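Chitinase (Paenibacillus sp. FPU-7, PDB 5GZT) probably hydrolyses internal beta-1,4 linkages between N-acetylglucosamine units of chitin and chitodextrins, using two glycosyl hydrolase family 18 domains. Local coordinates at residues P182-R195 and V264-Q276. Numbering follows the deposited sequence.
Sequences PVVKLISTASNNDR and VTSDTVTGKAFVQ. With FMT (formic acid), chain G.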
ATOM      1  N   PRO B 182     -24.462  -1.478  33.053  1.00123.95           N
ATOM      2  CA  PRO B 182     -23.482  -0.815  32.184  1.00121.23           C
ATOM      3  C   PRO B 182     -23.649  -1.231  30.715  1.00112.83           C
ATOM      4  O   PRO B 182     -23.461  -2.401  30.366  1.00105.00           O
ATOM      5  CB  PRO B 182     -22.123  -1.255  32.755  1.00123.88           C
ATOM      6  CG  PRO B 182     -22.397  -2.501  33.523  1.00124.56           C
ATOM      7  CD  PRO B 182     -23.826  -2.441  33.980  1.00120.07           C
ATOM      8  N   VAL B 183     -24.046  -0.264  29.889  1.00111.03           N
ATOM      9  CA  VAL B 183     -24.161  -0.413  28.436  1.00102.85           C
ATOM     10  C   VAL B 183     -23.026   0.412  27.823  1.00 98.00           C
ATOM     11  O   VAL B 183     -22.784   1.541  28.275  1.00 91.69           O
ATOM     12  CB  VAL B 183     -25.551   0.091  27.953  1.00100.69           C
ATOM     13  CG1 VAL B 183     -25.608   0.309  26.437  1.00 97.91           C
ATOM     14  CG2 VAL B 183     -26.643  -0.870  28.405  1.00 96.33           C
ATOM     15  N   VAL B 184     -22.327  -0.154  26.826  1.00 92.86           N
ATOM     16  CA  VAL B 184     -21.331   0.583  25.990  1.00 84.28           C
ATOM     17  C   VAL B 184     -21.873   0.838  24.587  1.00 70.33           C
ATOM     18  O   VAL B 184     -22.106  -0.122  23.872  1.00 71.00           O
ATOM     19  CB  VAL B 184     -20.006  -0.218  25.813  1.00 83.84           C
ATOM     20  CG1 VAL B 184     -19.064   0.496  24.827  1.00 79.75           C
ATOM     21  CG2 VAL B 184     -19.335  -0.473  27.167  1.00 81.59           C
ATOM     22  N   LYS B 185     -22.059   2.104  24.205  1.00 71.73           N
ATOM     23  CA  LYS B 185     -22.328   2.509  22.795  1.00 77.35           C
ATOM     24  C   LYS B 185     -21.095   3.099  22.047  1.00 76.88           C
ATOM     25  O   LYS B 185     -20.537   4.123  22.460  1.00 64.25           O
ATOM     26  CB  LYS B 185     -23.433   3.548  22.733  1.00 82.13           C
ATOM     27  CG  LYS B 185     -24.739   3.104  23.372  1.00 97.68           C
ATOM     28  CD  LYS B 185     -25.850   4.150  23.213  1.00102.57           C
ATOM     29  CE  LYS B 185     -26.209   4.454  21.763  1.00103.02           C
ATOM     30  NZ  LYS B 185     -26.408   3.218  20.953  1.00110.91           N
ATOM     31  N   LEU B 186     -20.718   2.479  20.922  1.00 73.50           N
ATOM     32  CA  LEU B 186     -19.636   2.979  20.034  1.00 71.72           C
ATOM     33  C   LEU B 186     -20.091   4.231  19.288  1.00 71.17           C
ATOM     34  O   LEU B 186     -21.147   4.203  18.665  1.00 69.23           O
ATOM     35  CB  LEU B 186     -19.230   1.905  19.004  1.00 67.34           C
ATOM     36  CG  LEU B 186     -18.807   0.535  19.589  1.00 64.96           C
ATOM     37  CD1 LEU B 186     -18.360  -0.494  18.550  1.00 60.77           C
ATOM     38  CD2 LEU B 186     -17.749   0.698  20.678  1.00 60.54           C
ATOM     39  N   ILE B 187     -19.323   5.321  19.380  1.00 67.70           N
ATOM     40  CA  ILE B 187     -19.610   6.592  18.654  1.00 70.09           C
ATOM     41  C   ILE B 187     -18.925   6.575  17.242  1.00 75.50           C
ATOM     42  O   ILE B 187     -19.555   6.975  16.225  1.00 67.79           O
ATOM     43  CB  ILE B 187     -19.178   7.843  19.515  1.00 70.59           C
ATOM     44  CG1 ILE B 187     -20.244   8.204  20.598  1.00 78.14           C
ATOM     45  CG2 ILE B 187     -18.864   9.082  18.669  1.00 61.41           C
ATOM     46  CD1 ILE B 187     -21.319   9.243  20.204  1.00 75.63           C
ATOM     47  N   SER B 188     -17.656   6.116  17.194  1.00 71.26           N
ATOM     48  CA  SER B 188     -16.752   6.327  16.037  1.00 64.20           C
ATOM     49  C   SER B 188     -15.303   5.960  16.331  1.00 62.98           C
ATOM     50  O   SER B 188     -14.902   5.782  17.500  1.00 59.51           O
ATOM     51  CB  SER B 188     -16.712   7.799  15.624  1.00 61.35           C
ATOM     52  OG  SER B 188     -15.913   8.522  16.566  1.00 62.68           O
ATOM     53  N   THR B 189     -14.517   5.914  15.245  1.00 57.94           N
ATOM     54  CA  THR B 189     -13.071   5.656  15.273  1.00 54.65           C
ATOM     55  C   THR B 189     -12.350   6.545  14.254  1.00 53.89           C
ATOM     56  O   THR B 189     -12.912   6.896  13.214  1.00 47.91           O
ATOM     57  CB  THR B 189     -12.739   4.235  14.788  1.00 55.47           C
ATOM     58  OG1 THR B 189     -12.980   4.192  13.378  1.00 55.11           O
ATOM     59  CG2 THR B 189     -13.609   3.171  15.497  1.00 57.33           C
ATOM     60  N   ALA B 190     -11.076   6.800  14.536  1.00 50.57           N
ATOM     61  CA  ALA B 190     -10.233   7.635  13.719  1.00 46.72           C
ATOM     62  C   ALA B 190      -8.784   7.193  13.812  1.00 46.58           C
ATOM     63  O   ALA B 190      -8.351   6.549  14.812  1.00 43.83           O
ATOM     64  CB  ALA B 190     -10.369   9.094  14.153  1.00 49.67           C
ATOM     65  N   SER B 191      -8.015   7.557  12.770  1.00 41.67           N
ATOM     66  CA  SER B 191      -6.559   7.368  12.747  1.00 38.37           C
ATOM     67  C   SER B 191      -5.921   8.725  12.484  1.00 36.53           C
ATOM     68  O   SER B 191      -6.605   9.688  12.180  1.00 39.52           O
ATOM     69  CB  SER B 191      -6.172   6.352  11.652  1.00 41.99           C
ATOM     70  OG  SER B 191      -4.833   5.939  11.816  1.00 43.05           O
ATOM     71  N   ASN B 192      -4.628   8.830  12.679  1.00 36.38           N
ATOM     72  CA  ASN B 192      -3.906  10.029  12.262  1.00 41.12           C
ATOM     73  C   ASN B 192      -2.658   9.612  11.502  1.00 34.34           C
ATOM     74  O   ASN B 192      -2.361   8.435  11.434  1.00 32.68           O
ATOM     75  CB  ASN B 192      -3.542  10.904  13.484  1.00 44.82           C
ATOM     76  CG  ASN B 192      -2.806  10.137  14.559  1.00 50.65           C
ATOM     77  OD1 ASN B 192      -2.056   9.161  14.312  1.00 44.60           O
ATOM     78  ND2 ASN B 192      -3.061  10.540  15.785  1.00 58.45           N
ATOM     79  N   ASN B 193      -1.918  10.603  11.001  1.00 37.30           N
ATOM     80  CA  ASN B 193      -0.671  10.398  10.268  1.00 36.57           C
ATOM     81  C   ASN B 193       0.343   9.546  11.037  1.00 41.12           C
ATOM     82  O   ASN B 193       1.115   8.734  10.444  1.00 36.33           O
ATOM     83  CB  ASN B 193      -0.048  11.746   9.952  1.00 35.27           C
ATOM     84  CG  ASN B 193      -0.866  12.571   8.993  1.00 33.51           C
ATOM     85  OD1 ASN B 193      -1.888  12.160   8.430  1.00 38.27           O
ATOM     86  ND2 ASN B 193      -0.416  13.744   8.797  1.00 31.72           N
ATOM     87  N   ASP B 194       0.309   9.699  12.365  1.00 43.30           N
ATOM     88  CA  ASP B 194       1.204   8.991  13.271  1.00 42.93           C
ATOM     89  C   ASP B 194       0.802   7.526  13.528  1.00 41.49           C
ATOM     90  O   ASP B 194       1.502   6.808  14.241  1.00 40.75           O
ATOM     91  CB  ASP B 194       1.272   9.735  14.629  1.00 48.03           C
ATOM     92  CG  ASP B 194       2.133  11.014  14.582  1.00 51.19           C
ATOM     93  OD1 ASP B 194       3.142  11.078  13.820  1.00 50.78           O
ATOM     94  OD2 ASP B 194       1.802  11.950  15.361  1.00 53.23           O
ATOM     95  N   ARG B 195      -0.329   7.109  12.988  1.00 36.46           N
ATOM     96  CA  ARG B 195      -0.786   5.760  13.095  1.00 40.94           C
ATOM     97  C   ARG B 195      -1.181   5.383  14.525  1.00 44.29           C
ATOM     98  O   ARG B 195      -0.933   4.265  15.016  1.00 43.47           O
ATOM     99  CB  ARG B 195       0.215   4.816  12.393  1.00 40.81           C
ATOM    100  CG  ARG B 195       0.182   5.091  10.894  1.00 38.39           C
ATOM    101  CD  ARG B 195       1.051   4.141  10.175  1.00 37.54           C
ATOM    102  NE  ARG B 195       2.416   4.495  10.492  1.00 35.49           N
ATOM    103  CZ  ARG B 195       3.320   3.716  11.031  1.00 36.55           C
ATOM    104  NH1 ARG B 195       3.055   2.462  11.375  1.00 45.47           N
ATOM    105  NH2 ARG B 195       4.526   4.223  11.231  1.00 38.06           N
ATOM    106  N   VAL B 264     -20.946  -7.039  37.796  1.00114.61           N
ATOM    107  CA  VAL B 264     -21.870  -6.670  36.684  1.00114.93           C
ATOM    108  C   VAL B 264     -21.085  -6.201  35.422  1.00114.04           C
ATOM    109  O   VAL B 264     -20.815  -5.011  35.232  1.00108.47           O
ATOM    110  CB  VAL B 264     -23.043  -5.691  37.090  1.00113.60           C
ATOM    111  CG1 VAL B 264     -24.005  -6.363  38.067  1.00111.35           C
ATOM    112  CG2 VAL B 264     -22.579  -4.363  37.678  1.00109.61           C
ATOM    113  N   THR B 265     -20.731  -7.183  34.579  1.00111.67           N
ATOM    114  CA  THR B 265     -19.839  -7.025  33.413  1.00100.13           C
ATOM    115  C   THR B 265     -20.644  -6.823  32.104  1.00 99.20           C
ATOM    116  O   THR B 265     -21.476  -7.664  31.732  1.00 91.81           O
ATOM    117  CB  THR B 265     -18.837  -8.221  33.347  1.00 93.07           C
ATOM    118  OG1 THR B 265     -17.571  -7.751  32.901  1.00 92.50           O
ATOM    119  CG2 THR B 265     -19.314  -9.437  32.464  1.00 96.38           C
ATOM    120  N   SER B 266     -20.397  -5.703  31.420  1.00 98.20           N
ATOM    121  CA  SER B 266     -21.262  -5.246  30.307  1.00106.39           C
ATOM    122  C   SER B 266     -21.261  -6.176  29.087  1.00 98.56           C
ATOM    123  O   SER B 266     -20.378  -7.039  28.926  1.00 78.38           O
ATOM    124  CB  SER B 266     -20.861  -3.826  29.841  1.00119.19           C
ATOM    125  OG  SER B 266     -21.678  -3.337  28.772  1.00120.86           O
ATOM    126  N   ASP B 267     -22.285  -5.987  28.248  1.00 91.24           N
ATOM    127  CA  ASP B 267     -22.297  -6.523  26.891  1.00 93.84           C
ATOM    128  C   ASP B 267     -21.017  -6.083  26.189  1.00 86.97           C
ATOM    129  O   ASP B 267     -20.711  -4.891  26.184  1.00 78.35           O
ATOM    130  CB  ASP B 267     -23.519  -6.006  26.108  1.00 91.60           C
ATOM    131  CG  ASP B 267     -24.776  -6.847  26.335  1.00 89.20           C
ATOM    132  OD1 ASP B 267     -24.702  -7.915  26.987  1.00 82.50           O
ATOM    133  OD2 ASP B 267     -25.850  -6.446  25.837  1.00 73.83           O
ATOM    134  N   THR B 268     -20.273  -7.068  25.668  1.00 85.29           N
ATOM    135  CA  THR B 268     -19.034  -6.871  24.869  1.00 81.47           C
ATOM    136  C   THR B 268     -19.420  -6.351  23.459  1.00 74.66           C
ATOM    137  O   THR B 268     -20.175  -6.992  22.758  1.00 64.89           O
ATOM    138  CB  THR B 268     -18.195  -8.196  24.835  1.00 73.48           C
ATOM    139  OG1 THR B 268     -17.439  -8.305  26.042  1.00 68.65           O
ATOM    140  CG2 THR B 268     -17.228  -8.272  23.664  1.00 76.36           C
ATOM    141  N   VAL B 269     -18.951  -5.165  23.072  1.00 79.47           N
ATOM    142  CA  VAL B 269     -19.255  -4.619  21.729  1.00 75.90           C
ATOM    143  C   VAL B 269     -17.966  -4.656  20.899  1.00 68.56           C
ATOM    144  O   VAL B 269     -16.840  -4.601  21.442  1.00 54.65           O
ATOM    145  CB  VAL B 269     -19.860  -3.187  21.760  1.00 81.88           C
ATOM    146  CG1 VAL B 269     -20.730  -2.942  20.531  1.00 83.22           C
ATOM    147  CG2 VAL B 269     -20.685  -2.962  23.018  1.00 85.65           C
ATOM    148  N   THR B 270     -18.142  -4.804  19.584  1.00 70.83           N
ATOM    149  CA  THR B 270     -17.014  -4.955  18.644  1.00 64.23           C
ATOM    150  C   THR B 270     -17.150  -4.096  17.378  1.00 60.76           C
ATOM    151  O   THR B 270     -18.255  -3.636  17.010  1.00 56.65           O
ATOM    152  CB  THR B 270     -16.812  -6.435  18.225  1.00 62.34           C
ATOM    153  OG1 THR B 270     -18.077  -7.035  17.893  1.00 65.41           O
ATOM    154  CG2 THR B 270     -16.134  -7.209  19.315  1.00 61.06           C
ATOM    155  N   GLY B 271     -15.999  -3.892  16.728  1.00 61.71           N
ATOM    156  CA  GLY B 271     -15.937  -3.271  15.397  1.00 54.17           C
ATOM    157  C   GLY B 271     -14.566  -3.312  14.745  1.00 47.85           C
ATOM    158  O   GLY B 271     -13.597  -3.943  15.261  1.00 47.02           O
ATOM    159  N   LYS B 272     -14.503  -2.612  13.607  1.00 49.92           N
ATOM    160  CA  LYS B 272     -13.273  -2.448  12.786  1.00 51.99           C
ATOM    161  C   LYS B 272     -12.866  -0.995  12.791  1.00 45.62           C
ATOM    162  O   LYS B 272     -13.727  -0.142  12.613  1.00 46.72           O
ATOM    163  CB  LYS B 272     -13.544  -2.749  11.323  1.00 52.92           C
ATOM    164  CG  LYS B 272     -13.778  -4.177  10.946  1.00 50.40           C
ATOM    165  CD  LYS B 272     -14.528  -4.195   9.613  1.00 51.23           C
ATOM    166  CE  LYS B 272     -14.840  -5.621   9.184  1.00 48.57           C
ATOM    167  NZ  LYS B 272     -15.301  -5.718   7.772  1.00 47.62           N
ATOM    168  N   ALA B 273     -11.576  -0.730  12.973  1.00 43.14           N
ATOM    169  CA  ALA B 273     -10.977   0.586  12.724  1.00 46.69           C
ATOM    170  C   ALA B 273      -9.902   0.477  11.651  1.00 45.68           C
ATOM    171  O   ALA B 273      -9.346  -0.601  11.424  1.00 44.79           O
ATOM    172  CB  ALA B 273     -10.316   1.127  13.967  1.00 45.10           C
ATOM    173  N   PHE B 274      -9.561   1.607  11.064  1.00 42.04           N
ATOM    174  CA  PHE B 274      -8.610   1.616   9.936  1.00 40.20           C
ATOM    175  C   PHE B 274      -7.464   2.540  10.262  1.00 37.52           C
ATOM    176  O   PHE B 274      -7.681   3.706  10.577  1.00 50.32           O
ATOM    177  CB  PHE B 274      -9.351   2.075   8.721  1.00 40.09           C
ATOM    178  CG  PHE B 274     -10.540   1.226   8.395  1.00 38.29           C
ATOM    179  CD1 PHE B 274     -10.370  -0.009   7.809  1.00 35.94           C
ATOM    180  CD2 PHE B 274     -11.826   1.630   8.732  1.00 42.66           C
ATOM    181  CE1 PHE B 274     -11.448  -0.820   7.502  1.00 37.24           C
ATOM    182  CE2 PHE B 274     -12.929   0.799   8.453  1.00 42.41           C
ATOM    183  CZ  PHE B 274     -12.727  -0.429   7.829  1.00 38.03           C
ATOM    184  N   VAL B 275      -6.256   1.995  10.235  1.00 37.32           N
ATOM    185  CA  VAL B 275      -5.036   2.741  10.551  1.00 33.88           C
ATOM    186  C   VAL B 275      -4.443   3.229   9.200  1.00 38.07           C
ATOM    187  O   VAL B 275      -4.316   2.438   8.252  1.00 30.84           O
ATOM    188  CB  VAL B 275      -4.088   1.864  11.394  1.00 36.95           C
ATOM    189  CG1 VAL B 275      -2.725   2.482  11.570  1.00 36.89           C
ATOM    190  CG2 VAL B 275      -4.714   1.648  12.783  1.00 45.35           C
ATOM    191  N   GLN B 276      -4.170   4.537   9.106  1.00 34.95           N
ATOM    192  CA  GLN B 276      -3.613   5.140   7.894  1.00 38.35           C
ATOM    193  C   GLN B 276      -2.284   4.436   7.509  1.00 32.89           C
ATOM    194  O   GLN B 276      -1.694   3.707   8.288  1.00 33.06           O
ATOM    195  CB  GLN B 276      -3.353   6.640   8.108  1.00 31.50           C
ATOM    196  CG  GLN B 276      -4.582   7.514   8.215  1.00 31.03           C
ATOM    197  CD  GLN B 276      -4.202   8.988   8.468  1.00 31.44           C
ATOM    198  OE1 GLN B 276      -3.056   9.402   8.248  1.00 27.11           O
ATOM    199  NE2 GLN B 276      -5.163   9.785   8.927  1.00 31.88           N
TER
HETATM  200  C   FMT G4005     -15.878  -2.596   6.996  1.00 61.39           C
HETATM  201  O1  FMT G4005     -16.675  -3.377   6.446  1.00 56.89           O
HETATM  202  O2  FMT G4005     -16.211  -1.369   7.453  1.00 49.89           O
HETATM  203  O   HOH W   1     -22.818  -2.856  25.586  1.00 55.65           O
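Ser-191 and Gln-276 meet beside the turn 192-195: the backbone N of Gln-276 donates to Ser-191 OG at 3.1 Å, nearly straight at 166°. The hydroxyl lies anti to its own backbone N (chi1 -167°), which carries it across to Gln-276, and Gln-196 O is its second partner. From CB outward, the Gln-276 side chain runs along residues 191-193. Gln-276 CB sits 3.9 Å from Asn-192 O, its CG passes beside Ser-191 CB and OG, and its CD rests 3.5 Å from Asn-192 C, at the start of the type I turn. At the tip OE1 faces that turn, while NE2 bonds to Asn-616 OD1. With an alanine here, Asn-616 OD1 would probably lose this donor and a gap open beside the turn. Further back, strands 184-191 and 269-275 run almost parallel, 18° apart, without a backbone hydrogen-bond ladder; 184-191 is an edge strand of its own antiparallel sheet, and the pair probably closes the edge of a beta-sandwich, while the strand holding 269-275 continues into the first TIM barrel. Small and aliphatic side chains fill between them: Thr-189 CB against Ala-273 CB (4.0 Å), and Leu-186 CD1 against Val-269 CG1 (3.9 Å), the two sliding past each other in opposite directions. Val-269 CG2 reaches Val-184 CB. At the far end Ser-266 OG donates to Pro-182 O at 2.6 Å from above the carbonyl plane, and a water bridges Val-184 N to Asp-267 O.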